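Long-range contact in probable 2-oxoacid ferredoxin oxidoreductase, alpha chain (Thermoplasma acidophilum, PDB 3JU3), which probably belongs to an enzyme that oxidatively decarboxylates 2-oxoacids to acyl-CoA with ferredoxin as electron acceptor, here as its core domain II fragment: residues D30-I40 against E105-L116. Residues are numbered along the deposited sequence; the frame is centred on the assembly and turned at random. Where two conformers were deposited one is given.
Sequences DVIEDLKEEGI and EDEILKSAKEIL
Helix 25-37 and the C-terminal helix 105-117 pack against each other here through Val31 and Leu35 on one and Ile108, Leu109 and Lys113 on the other; the axes of 30-37 and 105-116 cross at -59°, 9.8 Å apart. Val31 sits at the near point, and its two methyls divide the work: CG1, lying opposite the backbone N, rests on the backbone and CD1 of Leu109, while CG2 meets Ile108 CG2 at 3.7 Å. Leu109 runs antiparallel to the Leu35 side chain, and Leu109 CD1 presses on Leu35 CD2 at 3.5 Å, a tight carbon contact; its other methyl, CD2, lies against Asp34 CB.

Glu38 and Lys113 approach from opposite directions. Lys113 bends at chi3 (-86°) into a salt bridge, NZ donating to Glu38 OE2 at 2.8 Å on the syn side, 19° off the carboxylate plane, and weakly to OE1. With an alanine here, the Glu38 carboxylate would probably lose its partner across the contact and Leu35 CD2 the cover of the lysine's CG. A Schellman motif with Gly39 as its C-prime residue turns the chain so that Ile40 CD1 meets Leu116 CD2 tip to tip at 3.7 Å. At the other end Asp30 OD2 and Glu105 OE1 stand only 2.9 Å apart in nearly coplanar carboxylates, which would probably repel if both were charged. Phe18 of strand 16-21 touches Val31, Leu35 and Ala112, so the C-terminal helix packs against the helix that links parallel strands 16-21 and 42-47, a beta-alpha-beta crossover.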
loop_
_atom_site.group_PDB
_atom_site.type_symbol
_atom_site.label_atom_id
_atom_site.label_comp_id
_atom_site.label_asym_id
_atom_site.label_seq_id
_atom_site.Cartn_x
_atom_site.Cartn_y
_atom_site.Cartn_z
ATOM N N ASP A 30 -8.904 1.026 -19.609
ATOM C CA ASP A 30 -10.362 0.956 -19.677
ATOM C C ASP A 30 -11.060 2.325 -19.730
ATOM O O ASP A 30 -12.086 2.448 -20.400
ATOM C CB ASP A 30 -10.928 0.187 -18.480
ATOM C CG ASP A 30 -10.505 -1.264 -18.457
ATOM O OD1 ASP A 30 -10.064 -1.817 -19.497
ATOM O OD2 ASP A 30 -10.609 -1.854 -17.365
ATOM N N VAL A 31 -10.550 3.326 -19.001
ATOM C CA VAL A 31 -11.153 4.658 -19.039
ATOM C C VAL A 31 -11.003 5.247 -20.440
ATOM O O VAL A 31 -11.920 5.950 -20.940
ATOM C CB VAL A 31 -10.560 5.612 -17.986
ATOM C CG1 VAL A 31 -11.156 7.037 -18.135
ATOM C CG2 VAL A 31 -10.863 5.101 -16.617
ATOM N N ILE A 32 -9.854 4.978 -21.052
ATOM C CA ILE A 32 -9.613 5.296 -22.470
ATOM C C ILE A 32 -10.721 4.725 -23.377
ATOM O O ILE A 32 -11.252 5.451 -24.257
ATOM C CB ILE A 32 -8.178 4.916 -22.905
ATOM C CG1 ILE A 32 -7.201 5.902 -22.233
ATOM C CG2 ILE A 32 -8.009 4.918 -24.465
ATOM C CD1 ILE A 32 -5.785 5.562 -22.330
ATOM N N GLU A 33 -11.087 3.459 -23.177
ATOM C CA GLU A 33 -12.100 2.838 -24.040
ATOM C C GLU A 33 -13.481 3.442 -23.812
ATOM O O GLU A 33 -14.190 3.722 -24.770
ATOM C CB GLU A 33 -12.135 1.308 -23.910
ATOM C CG GLU A 33 -10.878 0.587 -24.412
ATOM C CD GLU A 33 -10.410 1.043 -25.805
ATOM O OE1 GLU A 33 -10.927 0.523 -26.823
ATOM O OE2 GLU A 33 -9.507 1.905 -25.883
ATOM N N ASP A 34 -13.840 3.660 -22.542
ATOM C CA ASP A 34 -15.082 4.359 -22.184
ATOM C C ASP A 34 -15.181 5.781 -22.787
ATOM O O ASP A 34 -16.247 6.197 -23.259
ATOM C CB ASP A 34 -15.223 4.426 -20.663
ATOM C CG ASP A 34 -15.226 3.066 -20.026
ATOM O OD1 ASP A 34 -15.798 2.118 -20.602
ATOM O OD2 ASP A 34 -14.664 2.936 -18.922
ATOM N N LEU A 35 -14.077 6.523 -22.768
ATOM C CA LEU A 35 -14.051 7.873 -23.358
ATOM C C LEU A 35 -14.389 7.892 -24.869
ATOM O O LEU A 35 -15.100 8.777 -25.343
ATOM C CB LEU A 35 -12.699 8.566 -23.053
ATOM C CG LEU A 35 -12.520 9.089 -21.618
ATOM C CD1 LEU A 35 -11.029 9.423 -21.401
ATOM C CD2 LEU A 35 -13.416 10.315 -21.323
ATOM N N LYS A 36 -13.871 6.915 -25.615
ATOM C CA LYS A 36 -14.142 6.792 -27.046
ATOM C C LYS A 36 -15.650 6.793 -27.306
ATOM O O LYS A 36 -16.122 7.366 -28.297
ATOM C CB LYS A 36 -13.529 5.483 -27.574
ATOM C CG LYS A 36 -12.087 5.586 -27.919
ATOM C CD LYS A 36 -11.503 4.225 -28.212
ATOM C CE LYS A 36 -9.973 4.268 -28.102
ATOM N NZ LYS A 36 -9.386 2.947 -28.494
ATOM N N GLU A 37 -16.393 6.164 -26.391
ATOM C CA GLU A 37 -17.845 6.029 -26.512
ATOM C C GLU A 37 -18.536 7.381 -26.520
ATOM O O GLU A 37 -19.596 7.511 -27.097
ATOM C CB GLU A 37 -18.417 5.131 -25.407
ATOM C CG GLU A 37 -18.081 3.666 -25.641
ATOM C CD GLU A 37 -18.643 2.698 -24.593
ATOM O OE1 GLU A 37 -19.633 3.015 -23.881
ATOM O OE2 GLU A 37 -18.107 1.578 -24.522
ATOM N N GLU A 38 -17.926 8.362 -25.864
ATOM C CA GLU A 38 -18.439 9.716 -25.809
ATOM C C GLU A 38 -17.725 10.621 -26.791
ATOM O O GLU A 38 -17.890 11.853 -26.729
ATOM C CB GLU A 38 -18.230 10.314 -24.415
ATOM C CG GLU A 38 -19.185 9.861 -23.402
ATOM C CD GLU A 38 -18.885 10.492 -22.083
ATOM O OE1 GLU A 38 -19.362 11.630 -21.845
ATOM O OE2 GLU A 38 -18.166 9.856 -21.293
ATOM N N GLY A 39 -16.937 10.021 -27.686
ATOM C CA GLY A 39 -16.173 10.798 -28.677
ATOM C C GLY A 39 -14.998 11.579 -28.126
ATOM O O GLY A 39 -14.523 12.547 -28.774
ATOM N N ILE A 40 -14.471 11.125 -26.980
ATOM C CA ILE A 40 -13.287 11.761 -26.401
ATOM C C ILE A 40 -12.067 10.873 -26.578
ATOM O O ILE A 40 -12.109 9.706 -26.221
ATOM C CB ILE A 40 -13.474 12.054 -24.931
ATOM C CG1 ILE A 40 -14.577 13.096 -24.759
ATOM C CG2 ILE A 40 -12.171 12.546 -24.320
ATOM C CD1 ILE A 40 -15.064 13.214 -23.324
ATOM N N GLU A 105 -13.160 3.102 -12.031
ATOM C CA GLU A 105 -13.148 3.553 -13.426
ATOM C C GLU A 105 -14.163 4.648 -13.699
ATOM O O GLU A 105 -13.881 5.590 -14.438
ATOM C CB GLU A 105 -13.358 2.394 -14.398
ATOM C CG GLU A 105 -12.051 1.844 -14.945
ATOM C CD GLU A 105 -11.592 0.596 -14.215
ATOM O OE1 GLU A 105 -11.298 -0.412 -14.895
ATOM O OE2 GLU A 105 -11.538 0.605 -12.957
ATOM N N ASP A 106 -15.344 4.507 -13.108
ATOM C CA ASP A 106 -16.380 5.521 -13.204
ATOM C C ASP A 106 -15.958 6.822 -12.521
ATOM O O ASP A 106 -16.252 7.902 -13.026
ATOM C CB ASP A 106 -17.703 5.002 -12.624
ATOM C CG ASP A 106 -18.207 3.743 -13.332
ATOM O OD1 ASP A 106 -17.682 3.405 -14.422
ATOM O OD2 ASP A 106 -19.139 3.095 -12.799
ATOM N N GLU A 107 -15.272 6.716 -11.381
ATOM C CA GLU A 107 -14.770 7.899 -10.680
ATOM C C GLU A 107 -13.642 8.560 -11.436
ATOM O O GLU A 107 -13.560 9.791 -11.484
ATOM C CB GLU A 107 -14.326 7.565 -9.258
ATOM C CG GLU A 107 -15.479 7.440 -8.272
ATOM C CD GLU A 107 -15.044 6.903 -6.922
ATOM O OE1 GLU A 107 -13.840 6.590 -6.759
ATOM O OE2 GLU A 107 -15.907 6.795 -6.024
ATOM N N ILE A 108 -12.776 7.742 -12.029
ATOM C CA ILE A 108 -11.671 8.248 -12.814
ATOM C C ILE A 108 -12.239 8.959 -14.053
ATOM O O ILE A 108 -11.830 10.080 -14.385
ATOM C CB ILE A 108 -10.669 7.112 -13.251
ATOM C CG1 ILE A 108 -9.976 6.490 -12.033
ATOM C CG2 ILE A 108 -9.615 7.660 -14.249
ATOM C CD1 ILE A 108 -9.086 5.314 -12.390
ATOM N N LEU A 109 -13.177 8.291 -14.723
ATOM C CA LEU A 109 -13.864 8.851 -15.897
ATOM C C LEU A 109 -14.449 10.226 -15.531
ATOM O O LEU A 109 -14.204 11.233 -16.229
ATOM C CB LEU A 109 -14.951 7.875 -16.374
ATOM C CG LEU A 109 -15.752 8.109 -17.649
ATOM C CD1 LEU A 109 -14.814 8.403 -18.781
ATOM C CD2 LEU A 109 -16.563 6.863 -17.986
ATOM N N LYS A 110 -15.148 10.259 -14.404
ATOM C CA LYS A 110 -15.763 11.474 -13.900
ATOM C C LYS A 110 -14.756 12.604 -13.758
ATOM O O LYS A 110 -14.993 13.692 -14.304
ATOM C CB LYS A 110 -16.483 11.232 -12.561
ATOM C CG LYS A 110 -17.539 12.289 -12.234
ATOM C CD LYS A 110 -18.352 11.908 -11.029
ATOM C CE LYS A 110 -19.153 13.099 -10.560
ATOM N NZ LYS A 110 -18.250 14.089 -9.907
ATOM N N SER A 111 -13.655 12.350 -13.029
ATOM C CA SER A 111 -12.635 13.376 -12.766
ATOM C C SER A 111 -11.994 13.853 -14.036
ATOM O O SER A 111 -11.672 15.046 -14.173
ATOM C CB SER A 111 -11.502 12.845 -11.892
ATOM O OG SER A 111 -11.989 12.182 -10.761
ATOM N N ALA A 112 -11.730 12.893 -14.914
ATOM C CA ALA A 112 -11.118 13.131 -16.214
ATOM C C ALA A 112 -11.930 14.133 -17.076
ATOM O O ALA A 112 -11.380 15.085 -17.659
ATOM C CB ALA A 112 -10.917 11.795 -16.965
ATOM N N LYS A 113 -13.238 13.919 -17.129
ATOM C CA LYS A 113 -14.142 14.829 -17.851
ATOM C C LYS A 113 -14.203 16.209 -17.184
ATOM O O LYS A 113 -14.128 17.232 -17.881
ATOM C CB LYS A 113 -15.513 14.190 -18.033
ATOM C CG LYS A 113 -15.460 13.060 -19.030
ATOM C CD LYS A 113 -16.837 12.582 -19.445
ATOM C CE LYS A 113 -17.359 11.558 -18.470
ATOM N NZ LYS A 113 -18.740 11.084 -18.796
ATOM N N GLU A 114 -14.316 16.227 -15.856
ATOM C CA GLU A 114 -14.232 17.464 -15.095
ATOM C C GLU A 114 -12.984 18.261 -15.464
ATOM O O GLU A 114 -13.056 19.475 -15.636
ATOM C CB GLU A 114 -14.247 17.194 -13.587
ATOM C CG GLU A 114 -14.348 18.458 -12.738
ATOM C CD GLU A 114 -14.264 18.180 -11.242
ATOM O OE1 GLU A 114 -13.363 17.419 -10.828
ATOM O OE2 GLU A 114 -15.103 18.734 -10.483
ATOM N N ILE A 115 -11.849 17.571 -15.606
ATOM C CA ILE A 115 -10.585 18.229 -15.854
ATOM C C ILE A 115 -10.563 18.770 -17.294
ATOM O O ILE A 115 -10.088 19.885 -17.565
ATOM C CB ILE A 115 -9.363 17.234 -15.605
ATOM C CG1 ILE A 115 -9.110 17.071 -14.087
ATOM C CG2 ILE A 115 -8.116 17.715 -16.320
ATOM C CD1 ILE A 115 -8.218 15.872 -13.676
ATOM N N LEU A 116 -11.078 17.948 -18.199
ATOM C CA LEU A 116 -11.287 18.299 -19.595
ATOM C C LEU A 116 -12.121 19.586 -19.744
ATOM O O LEU A 116 -11.758 20.493 -20.503
ATOM C CB LEU A 116 -11.963 17.126 -20.308
ATOM C CG LEU A 116 -12.232 17.243 -21.803
ATOM C CD1 LEU A 116 -10.952 17.520 -22.591
ATOM C CD2 LEU A 116 -12.889 15.970 -22.262
#